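Local structure of dihydrodipicolinate synthase family protein (Sinorhizobium meliloti, 4DNH) at residues Asp6-Glu10 against Gly11-Arg15; Val130-Asp133 against Asp134-Ala138; Ile172-Tyr175 against Asp176-Ser180. The protein is of unknown function but adopts a closed parallel TIM-barrel fold and may be an enzyme related to the dihydrodipicolinate synthases. All coordinates share one frame; numbering follows the deposited sequence.

Interaction 1: residues Asp6-Glu10 against Gly11-Arg15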
loop_
_atom_site.group_PDB
_atom_site.type_symbol
_atom_site.label_atom_id
_atom_site.label_comp_id
_atom_site.label_asym_id
_atom_site.label_seq_id
_atom_site.Cartn_x
_atom_site.Cartn_y
_atom_site.Cartn_z
ATOM N N ASP A 6 -20.925 -21.175 -9.219
ATOM C CA ASP A 6 -20.018 -22.327 -9.214
ATOM C C ASP A 6 -18.568 -21.888 -9.378
ATOM O O ASP A 6 -18.233 -21.186 -10.319
ATOM C CB ASP A 6 -20.411 -23.351 -10.277
ATOM C CG ASP A 6 -21.537 -24.264 -9.821
ATOM O OD1 ASP A 6 -21.805 -24.355 -8.600
ATOM O OD2 ASP A 6 -22.152 -24.906 -10.690
ATOM N N LEU A 7 -17.723 -22.299 -8.441
ATOM C CA LEU A 7 -16.340 -21.831 -8.357
ATOM C C LEU A 7 -15.366 -22.989 -8.249
ATOM O O LEU A 7 -15.718 -24.049 -7.719
ATOM C CB LEU A 7 -16.152 -20.906 -7.158
ATOM C CG LEU A 7 -16.917 -19.588 -7.109
ATOM C CD1 LEU A 7 -16.604 -18.918 -5.787
ATOM C CD2 LEU A 7 -16.588 -18.632 -8.252
ATOM N N PRO A 8 -14.137 -22.795 -8.755
ATOM C CA PRO A 8 -13.149 -23.873 -8.700
ATOM C C PRO A 8 -12.497 -24.055 -7.332
ATOM O O PRO A 8 -12.044 -23.086 -6.721
ATOM C CB PRO A 8 -12.111 -23.476 -9.749
ATOM C CG PRO A 8 -12.313 -22.030 -10.013
ATOM C CD PRO A 8 -13.678 -21.634 -9.545
ATOM N N ILE A 9 -12.514 -25.300 -6.861
ATOM C CA ILE A 9 -11.735 -25.755 -5.713
ATOM C C ILE A 9 -11.214 -27.126 -6.104
ATOM O O ILE A 9 -11.968 -27.944 -6.646
ATOM C CB ILE A 9 -12.572 -25.984 -4.426
ATOM C CG1 ILE A 9 -13.873 -25.177 -4.421
ATOM C CG2 ILE A 9 -11.724 -25.741 -3.178
ATOM C CD1 ILE A 9 -14.794 -25.494 -3.256
ATOM N N GLU A 10 -9.937 -27.376 -5.816
ATOM C CA GLU A 10 -9.306 -28.695 -6.014
ATOM C C GLU A 10 -9.579 -29.285 -7.411
ATOM O O GLU A 10 -10.115 -30.391 -7.530
ATOM C CB GLU A 10 -9.750 -29.695 -4.924
ATOM C CG GLU A 10 -10.081 -29.097 -3.555
ATOM C CD GLU A 10 -8.970 -29.251 -2.532
ATOM O OE1 GLU A 10 -7.827 -28.831 -2.812
ATOM O OE2 GLU A 10 -9.249 -29.781 -1.432
ATOM N N GLY A 11 -9.231 -28.533 -8.458
ATOM C CA GLY A 11 -9.430 -28.972 -9.850
ATOM C C GLY A 11 -10.879 -29.118 -10.309
ATOM O O GLY A 11 -11.158 -29.098 -11.515
ATOM N N ARG A 12 -11.790 -29.271 -9.342
ATOM C CA ARG A 12 -13.231 -29.406 -9.595
ATOM C C ARG A 12 -13.986 -28.086 -9.373
ATOM O O ARG A 12 -13.385 -27.041 -9.122
ATOM C CB ARG A 12 -13.830 -30.520 -8.725
ATOM C CG ARG A 12 -13.246 -31.910 -8.968
ATOM C CD ARG A 12 -13.419 -32.798 -7.740
ATOM N NE ARG A 12 -12.799 -32.198 -6.554
ATOM C CZ ARG A 12 -13.139 -32.460 -5.292
ATOM N NH1 ARG A 12 -14.108 -33.324 -5.013
ATOM N NH2 ARG A 12 -12.503 -31.851 -4.301
ATOM N N LEU A 13 -15.311 -28.154 -9.448
ATOM C CA LEU A 13 -16.147 -26.965 -9.479
ATOM C C LEU A 13 -17.307 -27.139 -8.507
ATOM O O LEU A 13 -18.057 -28.112 -8.601
ATOM C CB LEU A 13 -16.677 -26.788 -10.897
ATOM C CG LEU A 13 -16.936 -25.417 -11.496
ATOM C CD1 LEU A 13 -15.625 -24.684 -11.742
ATOM C CD2 LEU A 13 -17.708 -25.627 -12.789
ATOM N N ALA A 14 -17.456 -26.188 -7.585
ATOM C CA ALA A 14 -18.409 -26.324 -6.483
ATOM C C ALA A 14 -19.272 -25.085 -6.227
ATOM O O ALA A 14 -18.822 -23.941 -6.356
ATOM C CB ALA A 14 -17.683 -26.727 -5.205
ATOM N N ARG A 15 -20.515 -25.345 -5.834
ATOM C CA ARG A 15 -21.476 -24.308 -5.512
ATOM C C ARG A 15 -20.961 -23.445 -4.379
ATOM O O ARG A 15 -20.505 -23.943 -3.346
ATOM C CB ARG A 15 -22.816 -24.928 -5.116
ATOM C CG ARG A 15 -24.025 -24.194 -5.674
ATOM C CD ARG A 15 -25.167 -24.105 -4.670
ATOM N NE ARG A 15 -25.315 -25.311 -3.854
ATOM C CZ ARG A 15 -25.953 -25.362 -2.686
ATOM N NH1 ARG A 15 -26.515 -24.273 -2.178
ATOM N NH2 ARG A 15 -26.026 -26.507 -2.019
#
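A small surface hairpin near the N-terminus, outside the barrel sheet, sets L7 and A14 side by side as antiparallel neighbours. Their backbones bond reciprocally and almost straight: L7 N reaches A14 O at 2.9 Å, and A14 N is 2.8 Å from L7 O (171° at the hydrogen). Nearer the turn, I9 N donates to R12 O (3.0 Å), while the return bond from R12 N to I9 O is weak. The loop from I9 to R12 is a type I' turn, making this a two-residue beta hairpin; E10 and G11 both take positive phi values, as that turn requires. R12 bends at chi3 (-57°) to bring its guanidinium beside the turn, and its NE meets E10 O edge-on in a weak bond of 3.4 Å. NH2 of R12 lies against E10 CB at 3.6 Å. On the face shared by L7, I9, R12 and A14, I9 CD1 rests on A14 CB (3.7 Å). On the other, L13 CD1 comes alongside P8 CB, and D6 OD1 reaches R15 CA at 3.1 Å, whereas the R15 guanidinium turns to D17 in a salt bridge. Helices 352-364 and 371-384 pack against the L7 and P8 side chains.

Interaction 2: residues Val130-Asp133 against Asp134-Ala138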
loop_
_atom_site.group_PDB
_atom_site.type_symbol
_atom_site.label_atom_id
_atom_site.label_comp_id
_atom_site.label_asym_id
_atom_site.label_seq_id
_atom_site.Cartn_x
_atom_site.Cartn_y
_atom_site.Cartn_z
ATOM N N VAL A 130 28.088 2.639 -8.871
ATOM C CA VAL A 130 27.169 3.678 -8.439
ATOM C C VAL A 130 27.640 4.158 -7.067
ATOM O O VAL A 130 27.814 3.353 -6.153
ATOM C CB VAL A 130 25.722 3.135 -8.371
ATOM C CG1 VAL A 130 24.885 3.890 -7.350
ATOM C CG2 VAL A 130 25.065 3.188 -9.745
ATOM N N SER A 131 27.855 5.466 -6.927
ATOM C CA SER A 131 28.434 6.035 -5.698
ATOM C C SER A 131 27.368 6.582 -4.751
ATOM O O SER A 131 26.216 6.776 -5.148
ATOM C CB SER A 131 29.470 7.124 -6.034
ATOM O OG SER A 131 28.865 8.266 -6.632
ATOM N N ILE A 132 27.762 6.827 -3.502
ATOM C CA ILE A 132 26.891 7.460 -2.501
ATOM C C ILE A 132 26.385 8.836 -2.960
ATOM O O ILE A 132 25.217 9.172 -2.742
ATOM C CB ILE A 132 27.592 7.541 -1.123
ATOM C CG1 ILE A 132 27.783 6.134 -0.546
ATOM C CG2 ILE A 132 26.812 8.412 -0.144
ATOM C CD1 ILE A 132 29.093 5.963 0.201
ATOM N N ASP A 133 27.260 9.611 -3.604
ATOM C CA ASP A 133 26.902 10.913 -4.187
ATOM C C ASP A 133 25.802 10.776 -5.248
ATOM O O ASP A 133 24.823 11.527 -5.238
ATOM C CB ASP A 133 28.138 11.595 -4.793
ATOM C CG ASP A 133 29.014 12.275 -3.746
ATOM O OD1 ASP A 133 28.470 12.816 -2.755
ATOM O OD2 ASP A 133 30.255 12.287 -3.923
ATOM N N ASP A 134 25.973 9.802 -6.145
ATOM C CA ASP A 134 24.973 9.469 -7.148
ATOM C C ASP A 134 23.618 9.223 -6.494
ATOM O O ASP A 134 22.578 9.608 -7.049
ATOM C CB ASP A 134 25.380 8.220 -7.935
ATOM C CG ASP A 134 26.639 8.416 -8.750
ATOM O OD1 ASP A 134 27.041 9.578 -8.984
ATOM O OD2 ASP A 134 27.227 7.389 -9.162
ATOM N N ILE A 135 23.646 8.587 -5.317
ATOM C CA ILE A 135 22.430 8.186 -4.596
ATOM C C ILE A 135 21.765 9.407 -3.975
ATOM O O ILE A 135 20.546 9.570 -4.075
ATOM C CB ILE A 135 22.714 7.090 -3.531
ATOM C CG1 ILE A 135 23.015 5.739 -4.209
ATOM C CG2 ILE A 135 21.549 6.943 -2.564
ATOM C CD1 ILE A 135 23.913 4.813 -3.409
ATOM N N LEU A 136 22.570 10.279 -3.364
ATOM C CA LEU A 136 22.034 11.518 -2.802
ATOM C C LEU A 136 21.392 12.379 -3.873
ATOM O O LEU A 136 20.319 12.953 -3.658
ATOM C CB LEU A 136 23.109 12.305 -2.065
ATOM C CG LEU A 136 23.548 11.665 -0.751
ATOM C CD1 LEU A 136 24.835 12.312 -0.239
ATOM C CD2 LEU A 136 22.427 11.708 0.283
ATOM N N ALA A 137 22.047 12.451 -5.029
ATOM C CA ALA A 137 21.528 13.194 -6.172
ATOM C C ALA A 137 20.172 12.620 -6.610
ATOM O O ALA A 137 19.229 13.362 -6.887
ATOM C CB ALA A 137 22.536 13.188 -7.318
ATOM N N ALA A 138 20.072 11.296 -6.624
ATOM C CA ALA A 138 18.834 10.619 -6.974
ATOM C C ALA A 138 17.687 10.992 -6.016
ATOM O O ALA A 138 16.617 11.413 -6.468
ATOM C CB ALA A 138 19.059 9.120 -7.017
#
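S131 and D134 close the N-terminal end of helix 132-148 with a capping box, in which each residue's side chain accepts from the other's backbone. S131 holds the N-cap position. Its N-H points almost straight at D134 OD2 (3.0 Å, 176°), arriving from above the carboxylate plane rather than within it. In return, D134 N donates to S131 OG, a weak bond at 3.3 Å. The serine torsion makes this possible: with chi1 at 67°, OG lies between its own backbone N and carbonyl carbon and so faces the first turn.

Backbone bonds take over from the cap. S131 O receives I135 N, I132 O receives L136 N at 2.9 Å, and D133 O receives A137 N at 2.9 Å with the donor near the extension of the carbonyl bond. I135 N also makes a weak bond to I132 O; the bonds of L136 N and A137 N are straighter.

Apolar contacts accompany the polar ones. V130, just ahead of the cap, crosses I135 at about a right angle and sets CG1 on I135 CG1 (4.1 Å). One turn apart, I132 CG2 and L136 CD1 touch loosely at 4.4 Å. The helix belongs to the beta-alpha-beta unit running from strand 115-119 to strand 153-155; helix 159-164 receives V130 and I135, and helix 168-181 receives I132 and L136.

The box gives S131 N a straight acceptor and D134 N, a first-turn amide, a weak one, and the carboxylate of D134, probably negatively charged, would sit favourably near the positive end of the helix dipole.

Interaction 3: residues Ile172-Tyr175 against Asp176-Ser180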
loop_
_atom_site.group_PDB
_atom_site.type_symbol
_atom_site.label_atom_id
_atom_site.label_comp_id
_atom_site.label_asym_id
_atom_site.label_seq_id
_atom_site.Cartn_x
_atom_site.Cartn_y
_atom_site.Cartn_z
ATOM N N ILE A 172 23.462 5.823 7.483
ATOM C CA ILE A 172 23.450 6.952 8.404
ATOM C C ILE A 172 23.755 8.244 7.642
ATOM O O ILE A 172 23.030 9.219 7.790
ATOM C CB ILE A 172 24.396 6.727 9.615
ATOM C CG1 ILE A 172 23.798 5.679 10.558
ATOM C CG2 ILE A 172 24.624 8.020 10.386
ATOM C CD1 ILE A 172 24.816 4.820 11.283
ATOM N N ARG A 173 24.799 8.225 6.809
ATOM C CA ARG A 173 25.226 9.404 6.041
ATOM C C ARG A 173 24.192 9.859 5.012
ATOM O O ARG A 173 23.924 11.057 4.886
ATOM C CB ARG A 173 26.567 9.156 5.350
ATOM C CG ARG A 173 27.777 9.365 6.248
ATOM C CD ARG A 173 28.994 8.638 5.698
ATOM N NE ARG A 173 29.794 8.019 6.758
ATOM C CZ ARG A 173 30.649 7.012 6.577
ATOM N NH1 ARG A 173 31.325 6.522 7.610
ATOM N NH2 ARG A 173 30.833 6.486 5.372
ATOM N N VAL A 174 23.624 8.900 4.282
ATOM C CA VAL A 174 22.633 9.191 3.251
ATOM C C VAL A 174 21.390 9.812 3.876
ATOM O O VAL A 174 21.005 10.923 3.512
ATOM C CB VAL A 174 22.307 7.943 2.397
ATOM C CG1 VAL A 174 21.016 8.123 1.614
ATOM C CG2 VAL A 174 23.457 7.653 1.443
ATOM N N TYR A 175 20.790 9.123 4.841
ATOM C CA TYR A 175 19.624 9.660 5.547
ATOM C C TYR A 175 19.937 10.925 6.375
ATOM O O TYR A 175 19.039 11.691 6.719
ATOM C CB TYR A 175 18.963 8.572 6.395
ATOM C CG TYR A 175 18.190 7.573 5.560
ATOM C CD1 TYR A 175 18.841 6.534 4.907
ATOM C CD2 TYR A 175 16.807 7.673 5.421
ATOM C CE1 TYR A 175 18.138 5.618 4.144
ATOM C CE2 TYR A 175 16.096 6.764 4.660
ATOM C CZ TYR A 175 16.763 5.738 4.022
ATOM O OH TYR A 175 16.066 4.819 3.257
ATOM N N ASP A 176 21.213 11.147 6.678
ATOM C CA ASP A 176 21.628 12.373 7.349
ATOM C C ASP A 176 21.524 13.570 6.389
ATOM O O ASP A 176 20.965 14.608 6.757
ATOM C CB ASP A 176 23.032 12.224 7.966
ATOM C CG ASP A 176 23.595 13.541 8.505
ATOM O OD1 ASP A 176 22.896 14.265 9.259
ATOM O OD2 ASP A 176 24.763 13.844 8.177
ATOM N N ARG A 177 22.034 13.427 5.166
ATOM C CA ARG A 177 21.936 14.519 4.208
ATOM C C ARG A 177 20.499 14.705 3.729
ATOM O O ARG A 177 19.961 15.809 3.784
ATOM C CB ARG A 177 22.906 14.364 3.030
ATOM C CG ARG A 177 23.128 15.682 2.278
ATOM C CD ARG A 177 24.526 15.806 1.686
ATOM N NE ARG A 177 25.561 15.812 2.720
ATOM C CZ ARG A 177 26.867 15.649 2.495
ATOM N NH1 ARG A 177 27.320 15.460 1.260
ATOM N NH2 ARG A 177 27.726 15.671 3.512
ATOM N N VAL A 178 19.881 13.617 3.288
ATOM C CA VAL A 178 18.504 13.645 2.816
ATOM C C VAL A 178 17.570 14.333 3.822
ATOM O O VAL A 178 16.897 15.308 3.466
ATOM C CB VAL A 178 17.992 12.231 2.439
ATOM C CG1 VAL A 178 16.496 12.250 2.155
ATOM C CG2 VAL A 178 18.740 11.694 1.224
ATOM N N LEU A 179 17.563 13.862 5.069
ATOM C CA LEU A 179 16.615 14.363 6.070
ATOM C C LEU A 179 16.880 15.780 6.558
ATOM O O LEU A 179 15.946 16.485 6.924
ATOM C CB LEU A 179 16.501 13.421 7.267
ATOM C CG LEU A 179 15.713 12.129 7.063
ATOM C CD1 LEU A 179 15.920 11.195 8.249
ATOM C CD2 LEU A 179 14.230 12.417 6.843
ATOM N N SER A 180 18.143 16.198 6.574
ATOM C CA SER A 180 18.454 17.580 6.929
ATOM C C SER A 180 18.075 18.535 5.798
ATOM O O SER A 180 17.978 19.742 6.013
ATOM C CB SER A 180 19.929 17.746 7.308
ATOM O OG SER A 180 20.761 17.579 6.178
#
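On helix 168-181, one of the helices of the TIM barrel, which follows strand 153-155 and leads to strand 186-191, Y175 and L179 meet one turn apart. The contact is local, made along a continuous helix whose buried residues V174, Y175, V178 and L179 lie beside one another.

L179 CB sits beyond the oxygen of Y175, nearly in line with its C=O bond. This CB is 3.1 Å from Y175 O, CG follows at 3.4 Å, and CD1 stays at 3.5 Å, so three successive carbons skirt the same oxygen. CG lies anti to the leucine's carbonyl carbon (chi1 -75°), which directs the chain back along the helix. At the tip, CD1 also reaches Y175 CB, loosely, at 4.4 Å. Outside the segment, the L179 side chain packs on V218 of helix 208-221 and on H222. L179 N donates to the same oxygen of Y175, but from well above the carbonyl plane, 49° out of it.

V178 repeats the pattern against V174. Its amide bonds V174 O nearly in line with the C=O bond, CG2 closes on that oxygen at 3.3 Å, and CG2 then comes loosely to V174 CG1 (4.3 Å). One residue earlier, R177 N bonds R173 O. D176 N, by contrast, makes two weak bonds, to I172 O and R173 O.

Beyond the segment, the ring of Y175 meets that of W203 with the planes at about 45°, and its hydroxyl is hydrogen-bonded to the hydroxyl of Y202. V178 packs on L136 and I143 of helix 132-148, so V178 and its neighbour L179 serve different helices.

D176 CB lies 3.0 Å from I172 O, the acceptor of one of the two weak bonds of its own amide.

Interactions 2 and 3 lie on the same side of the chain's centre, their own centres about 12 Å apart, whereas interaction 1 lies on the opposite side, with centres more than 50 Å from both. The first is a surface hairpin held by cross-strand backbone bonds; the other two are partly buried sections of barrel helices. Interaction 2 spends its polar chemistry on starting a helix, and interaction 3, inside its helix, relies on i to i+4 bonds and aliphatic contacts. These two also pack directly on each other: I132 CG2 meets V174 CG2 at 3.8 Å, and L136 CD2 meets V178 CG2 at 3.8 Å, joining helices 132-148 and 168-181.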